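Local coordinates for fatty acid-binding protein homolog 8 (Caenorhabditis elegans, PDB 6C1Z) that carries unsaturated fatty acids such as oleic acid from the lysosome to the nucleus, where it activates transcription of genes that promote longevity, at residues F68-K73 with T86-E91; F95-D100 with S109-W114. All blocks are in the same frame, centred on the assembly; numbering follows the deposited sequence.

Interaction 1: F68-K73 with T86-E91; sequences FKIREK and TLVTFE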
loop_
_atom_site.group_PDB
_atom_site.type_symbol
_atom_site.label_atom_id
_atom_site.label_comp_id
_atom_site.label_asym_id
_atom_site.label_seq_id
_atom_site.Cartn_x
_atom_site.Cartn_y
_atom_site.Cartn_z
ATOM N N PHE A 68 8.990 7.286 -3.370
ATOM C CA PHE A 68 9.352 7.870 -2.092
ATOM C C PHE A 68 10.803 7.552 -1.786
ATOM O O PHE A 68 11.384 6.587 -2.304
ATOM C CB PHE A 68 8.450 7.348 -0.967
ATOM C CG PHE A 68 8.485 5.844 -0.804
ATOM C CD1 PHE A 68 9.411 5.222 0.030
ATOM C CD2 PHE A 68 7.570 5.041 -1.462
ATOM C CE1 PHE A 68 9.428 3.865 0.178
ATOM C CE2 PHE A 68 7.570 3.653 -1.291
ATOM C CZ PHE A 68 8.511 3.062 -0.489
ATOM N N LYS A 69 11.363 8.343 -0.874
ATOM C CA LYS A 69 12.594 7.984 -0.184
ATOM C C LYS A 69 12.289 7.635 1.259
ATOM O O LYS A 69 11.437 8.253 1.907
ATOM C CB LYS A 69 13.622 9.100 -0.259
ATOM C CG LYS A 69 13.958 9.458 -1.690
ATOM C CD LYS A 69 14.988 10.554 -1.763
ATOM C CE LYS A 69 15.146 11.079 -3.176
ATOM N NZ LYS A 69 15.761 10.088 -4.091
ATOM N N ILE A 70 12.923 6.554 1.728
ATOM C CA ILE A 70 12.784 6.115 3.101
ATOM C C ILE A 70 13.126 7.261 4.044
ATOM O O ILE A 70 14.129 7.957 3.849
ATOM C CB ILE A 70 13.695 4.882 3.322
ATOM C CG1 ILE A 70 13.191 3.687 2.520
ATOM C CG2 ILE A 70 13.814 4.521 4.772
ATOM C CD1 ILE A 70 11.863 3.233 2.959
ATOM N N ARG A 71 12.276 7.476 5.058
ATOM C CA ARG A 71 12.481 8.446 6.134
ATOM C C ARG A 71 12.224 9.894 5.732
ATOM O O ARG A 71 12.463 10.796 6.531
ATOM C CB ARG A 71 13.867 8.344 6.781
ATOM C CG ARG A 71 14.160 6.976 7.395
ATOM C CD ARG A 71 15.629 6.849 7.837
ATOM N NE ARG A 71 16.522 7.400 6.819
ATOM C CZ ARG A 71 17.057 6.696 5.823
ATOM N NH1 ARG A 71 16.833 5.394 5.716
ATOM N NH2 ARG A 71 17.832 7.294 4.924
ATOM N N GLU A 72 11.703 10.138 4.539
ATOM C CA GLU A 72 11.513 11.488 4.027
ATOM C C GLU A 72 10.023 11.721 3.842
ATOM O O GLU A 72 9.401 11.109 2.971
ATOM C CB GLU A 72 12.260 11.661 2.706
ATOM C CG GLU A 72 13.774 11.643 2.846
ATOM C CD GLU A 72 14.463 12.742 2.046
ATOM O OE1 GLU A 72 13.777 13.465 1.289
ATOM O OE2 GLU A 72 15.696 12.885 2.179
ATOM N N LYS A 73 9.460 12.651 4.614
ATOM C CA LYS A 73 8.042 12.938 4.491
ATOM C C LYS A 73 7.778 13.534 3.113
ATOM O O LYS A 73 8.614 14.255 2.563
ATOM C CB LYS A 73 7.626 13.922 5.588
ATOM C CG LYS A 73 6.151 14.304 5.590
ATOM C CD LYS A 73 5.246 13.209 6.122
ATOM C CE LYS A 73 5.446 12.914 7.604
ATOM N NZ LYS A 73 5.353 14.102 8.480
ATOM N N THR A 86 2.704 11.635 3.999
ATOM C CA THR A 86 3.097 10.235 4.102
ATOM C C THR A 86 4.572 10.114 4.461
ATOM O O THR A 86 5.407 10.896 4.011
ATOM C CB THR A 86 2.777 9.520 2.786
ATOM O OG1 THR A 86 1.348 9.520 2.608
ATOM C CG2 THR A 86 3.294 8.095 2.812
ATOM N N LEU A 87 4.888 9.130 5.295
ATOM C CA LEU A 87 6.266 8.852 5.697
ATOM C C LEU A 87 6.447 7.346 5.680
ATOM O O LEU A 87 5.712 6.631 6.375
ATOM C CB LEU A 87 6.519 9.389 7.112
ATOM C CG LEU A 87 7.860 9.057 7.756
ATOM C CD1 LEU A 87 9.021 9.575 6.952
ATOM C CD2 LEU A 87 7.900 9.646 9.153
ATOM N N VAL A 88 7.425 6.853 4.911
ATOM C CA VAL A 88 7.715 5.418 4.812
ATOM C C VAL A 88 9.048 5.150 5.484
ATOM O O VAL A 88 10.029 5.846 5.219
ATOM C CB VAL A 88 7.749 4.932 3.354
ATOM C CG1 VAL A 88 7.804 3.390 3.317
ATOM C CG2 VAL A 88 6.534 5.450 2.559
ATOM N N THR A 89 9.075 4.160 6.371
ATOM C CA THR A 89 10.295 3.703 7.009
ATOM C C THR A 89 10.476 2.212 6.730
ATOM O O THR A 89 9.584 1.535 6.226
ATOM C CB THR A 89 10.223 3.972 8.508
ATOM O OG1 THR A 89 9.005 3.398 8.991
ATOM C CG2 THR A 89 10.258 5.479 8.805
ATOM N N PHE A 90 11.690 1.744 6.978
ATOM C CA PHE A 90 12.011 0.325 6.870
ATOM C C PHE A 90 12.512 -0.106 8.236
ATOM O O PHE A 90 13.579 0.334 8.680
ATOM C CB PHE A 90 13.031 0.029 5.778
ATOM C CG PHE A 90 13.175 -1.444 5.486
ATOM C CD1 PHE A 90 12.230 -2.079 4.725
ATOM C CD2 PHE A 90 14.224 -2.190 6.004
ATOM C CE1 PHE A 90 12.339 -3.434 4.485
ATOM C CE2 PHE A 90 14.329 -3.537 5.730
ATOM C CZ PHE A 90 13.407 -4.147 4.990
ATOM N N GLU A 91 11.713 -0.931 8.915
ATOM C CA GLU A 91 11.894 -1.255 10.321
ATOM C C GLU A 91 11.731 -2.754 10.486
ATOM O O GLU A 91 10.686 -3.301 10.121
ATOM C CB GLU A 91 10.802 -0.568 11.157
ATOM C CG GLU A 91 10.771 0.956 11.082
ATOM C CD GLU A 91 9.692 1.577 11.968
ATOM O OE1 GLU A 91 9.364 0.986 13.024
ATOM O OE2 GLU A 91 9.171 2.659 11.605
HETATM O O HOH W 1 8.936 8.416 3.037
#
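The Phe68 ring lies across the end of Val88, one face covered by the valine. Val88 CG2 stands over the ring centre, 3.9 Å from the centroid and 13° off the normal, a CH-pi contact, while CG1 reaches Phe68 CE1 at 3.6 Å. Phe68 CG is wedged between its own backbone N and carbonyl carbon (chi1 58°), which brings the ring against Val88. Ile70 CD1 completes the apolar group, lying at the edge of the Phe68 ring and 4.1 Å from Val88 CG1. An alanine at Phe68 would probably leave the branched end of Val88 without the flat surface it packs on and loosen the turn against the strand. Outward, Lys69 to Glu72 form a type II turn, whose Arg71 N gives a nearly straight hydrogen bond (174°) to Val88 O at 2.8 Å, almost along the C=O axis. Water 1 fills in beside it, accepting from Val88 N at 2.9 Å and donating to the carbonyl oxygens of Lys69 and Glu72, so a single water joins both ends of the turn to the strand. Farther out, Leu87 CD1 lies 3.4 Å from Arg71 C, and the bent chain of Lys73 crosses Leu87, its CE 3.7 Å from Leu87 CB. The segment 68-73 thus passes beside strand 83-91 between strands 64-68 and 74-77, the two outermost strands of the sheet, at the gap between strands familiar in fatty acid-binding protein barrels; Phe68 also meets Trp53, Phe55 and Phe74, and Ile70 touches Phe95.

Interaction 2: F95-D100 with S109-W114; sequences FISHQD and SVFTTW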
loop_
_atom_site.group_PDB
_atom_site.type_symbol
_atom_site.label_atom_id
_atom_site.label_comp_id
_atom_site.label_asym_id
_atom_site.label_seq_id
_atom_site.Cartn_x
_atom_site.Cartn_y
_atom_site.Cartn_z
ATOM N N PHE A 95 8.496 -2.629 5.312
ATOM C CA PHE A 95 8.161 -1.258 4.930
ATOM C C PHE A 95 6.897 -0.817 5.661
ATOM O O PHE A 95 5.884 -1.515 5.630
ATOM C CB PHE A 95 7.909 -1.116 3.427
ATOM C CG PHE A 95 9.137 -1.164 2.566
ATOM C CD1 PHE A 95 9.586 -2.364 2.050
ATOM C CD2 PHE A 95 9.794 0.005 2.210
ATOM C CE1 PHE A 95 10.688 -2.413 1.236
ATOM C CE2 PHE A 95 10.893 -0.023 1.388
ATOM C CZ PHE A 95 11.350 -1.239 0.884
ATOM N N ILE A 96 6.969 0.308 6.358
ATOM C CA ILE A 96 5.842 0.842 7.111
ATOM C C ILE A 96 5.578 2.243 6.595
ATOM O O ILE A 96 6.468 3.104 6.641
ATOM C CB ILE A 96 6.133 0.889 8.608
ATOM C CG1 ILE A 96 6.534 -0.498 9.103
ATOM C CG2 ILE A 96 4.916 1.417 9.343
ATOM C CD1 ILE A 96 6.958 -0.522 10.558
ATOM N N SER A 97 4.372 2.471 6.078
ATOM C CA SER A 97 3.953 3.794 5.626
ATOM C C SER A 97 2.877 4.369 6.545
ATOM O O SER A 97 1.824 3.755 6.759
ATOM C CB SER A 97 3.435 3.717 4.201
ATOM O OG SER A 97 3.027 5.030 3.819
ATOM N N HIS A 98 3.159 5.547 7.114
ATOM C CA HIS A 98 2.167 6.332 7.838
ATOM C C HIS A 98 1.601 7.373 6.888
ATOM O O HIS A 98 2.294 8.318 6.506
ATOM C CB HIS A 98 2.779 6.978 9.074
ATOM C CG HIS A 98 2.977 6.009 10.194
ATOM N ND1 HIS A 98 4.059 5.154 10.267
ATOM C CD2 HIS A 98 2.180 5.699 11.241
ATOM C CE1 HIS A 98 3.948 4.400 11.349
ATOM N NE2 HIS A 98 2.809 4.700 11.947
ATOM N N GLN A 99 0.360 7.168 6.476
ATOM C CA GLN A 99 -0.325 8.068 5.558
ATOM C C GLN A 99 -1.229 8.932 6.434
ATOM O O GLN A 99 -2.318 8.509 6.813
ATOM C CB GLN A 99 -1.105 7.246 4.536
ATOM C CG GLN A 99 -1.810 8.143 3.497
ATOM C CD GLN A 99 -2.671 7.350 2.541
ATOM O OE1 GLN A 99 -3.818 7.010 2.842
ATOM N NE2 GLN A 99 -2.119 7.038 1.375
ATOM N N ASP A 100 -0.764 10.140 6.747
ATOM C CA ASP A 100 -1.450 11.022 7.686
ATOM C C ASP A 100 -2.404 11.979 6.971
ATOM O O ASP A 100 -2.029 12.656 6.005
ATOM C CB ASP A 100 -0.445 11.845 8.501
ATOM C CG ASP A 100 0.375 11.015 9.471
ATOM O OD1 ASP A 100 -0.026 9.892 9.819
ATOM O OD2 ASP A 100 1.428 11.517 9.916
ATOM N N SER A 109 -4.057 6.321 7.652
ATOM C CA SER A 109 -3.849 4.892 7.494
ATOM C C SER A 109 -2.406 4.534 7.800
ATOM O O SER A 109 -1.505 5.364 7.720
ATOM C CB SER A 109 -4.127 4.407 6.067
ATOM O OG SER A 109 -5.499 4.508 5.731
ATOM N N VAL A 110 -2.194 3.257 8.153
ATOM C CA VAL A 110 -0.853 2.679 8.257
ATOM C C VAL A 110 -0.798 1.473 7.346
ATOM O O VAL A 110 -1.644 0.578 7.454
ATOM C CB VAL A 110 -0.497 2.266 9.696
ATOM C CG1 VAL A 110 0.905 1.671 9.741
ATOM C CG2 VAL A 110 -0.575 3.464 10.597
ATOM N N PHE A 111 0.193 1.446 6.454
ATOM C CA PHE A 111 0.405 0.336 5.539
ATOM C C PHE A 111 1.686 -0.386 5.927
ATOM O O PHE A 111 2.714 0.243 6.164
ATOM C CB PHE A 111 0.530 0.831 4.108
ATOM C CG PHE A 111 -0.573 1.748 3.683
ATOM C CD1 PHE A 111 -1.894 1.338 3.688
ATOM C CD2 PHE A 111 -0.294 3.037 3.300
ATOM C CE1 PHE A 111 -2.913 2.215 3.280
ATOM C CE2 PHE A 111 -1.314 3.904 2.892
ATOM C CZ PHE A 111 -2.603 3.483 2.882
ATOM N N THR A 112 1.624 -1.706 6.030
ATOM C CA THR A 112 2.798 -2.497 6.366
ATOM C C THR A 112 2.991 -3.527 5.279
ATOM O O THR A 112 2.033 -4.213 4.920
ATOM C CB THR A 112 2.611 -3.181 7.717
ATOM O OG1 THR A 112 2.265 -2.196 8.700
ATOM C CG2 THR A 112 3.902 -3.884 8.134
ATOM N N THR A 113 4.219 -3.621 4.750
ATOM C CA THR A 113 4.547 -4.569 3.694
ATOM C C THR A 113 5.720 -5.401 4.174
ATOM O O THR A 113 6.743 -4.868 4.588
ATOM C CB THR A 113 4.891 -3.847 2.395
ATOM O OG1 THR A 113 3.794 -3.003 2.015
ATOM C CG2 THR A 113 5.140 -4.794 1.267
ATOM N N TRP A 114 5.569 -6.721 4.096
ATOM C CA TRP A 114 6.605 -7.602 4.615
ATOM C C TRP A 114 6.601 -8.892 3.811
ATOM O O TRP A 114 5.691 -9.180 3.054
ATOM C CB TRP A 114 6.497 -7.800 6.139
ATOM C CG TRP A 114 5.435 -8.742 6.623
ATOM C CD1 TRP A 114 5.620 -10.039 7.039
ATOM C CD2 TRP A 114 4.036 -8.471 6.788
ATOM N NE1 TRP A 114 4.424 -10.579 7.414
ATOM C CE2 TRP A 114 3.443 -9.635 7.326
ATOM C CE3 TRP A 114 3.230 -7.342 6.561
ATOM C CZ2 TRP A 114 2.080 -9.731 7.583
ATOM C CZ3 TRP A 114 1.884 -7.423 6.848
ATOM C CH2 TRP A 114 1.316 -8.620 7.359
HETATM O O HOH W 2 4.020 -0.651 3.359
HETATM O O HOH W 3 -5.755 7.014 4.718
HETATM O O HOH W 4 -0.806 7.256 9.745
#
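Strands 94-101 and 109-116 form an antiparallel hairpin of the fatty acid-binding protein barrel, and the segments 95-100 and 109-114 run at 168° to each other. Phe95, Ser97 and Gln99 pair with Thr113, Phe111 and Ser109 through two N-H to O=C bonds each, all in the carbonyl planes; Ile96 and His98 face Thr112 and Val110 in the non-hydrogen-bonded pairs between them. The Gln99 side chain can be followed outward. Its CB lies 3.7 Å from both Ser109 O and Phe111 CE2, and CG, anti to the backbone N (chi1 -178°), sends the extended chain along that ring's rim. The amide is turned 86° from the ring plane: CD and NE2 meet CE2, NE2 at 3.6 Å and at the ring edge, while OE1 approaches Phe111 CZ at 3.7 Å. The edge contact leaves both polar atoms to bond elsewhere, NE2 to Glu76 and OE1 to water 3, so the amide is gripped at both ends and its rotation is probably fixed. Ser97 CB meets the same ring edge at CD2. Among the side chains of Ile96, His98, Val110 and Thr112, Ile96 and Val110 run alongside each other in the same direction, Ile96 CG2 4.0 Å from Val110 CG1. Val110 CG2 touches the imidazole at His98 CD2 (3.6 Å), with CG1 farther off, above one face. Phe95 turns its ring away from the partner strand, edge-to-face with Phe8, Phe55 and Phe90. Water 3 donates to Gln99 OE1 and accepts from Ser109 OG, each at 2.7 Å, and Ser109 OG is also bonded to Tyr23 OH.

In the fold
The two contacts are neighbours in one barrel wall: strand 83-91 of interaction 1 lies beside strand 94-101 of interaction 2, and the backbone pairs Thr89-Ile96 and Leu87-His98 join them. Interaction 2 is regular sheet, zipped by six backbone bonds, with mostly buried side chains on one face and more accessible ones on the other. Interaction 1 covers a place where such pairing gives way to a turn, so one direct bond, a bridging water and an apolar core do the work, while its outer residues are exposed. Thr86 and Ser97 pack across the seam, and Glu76 serves both, accepting from Thr86 OG1 and Gln99 NE2.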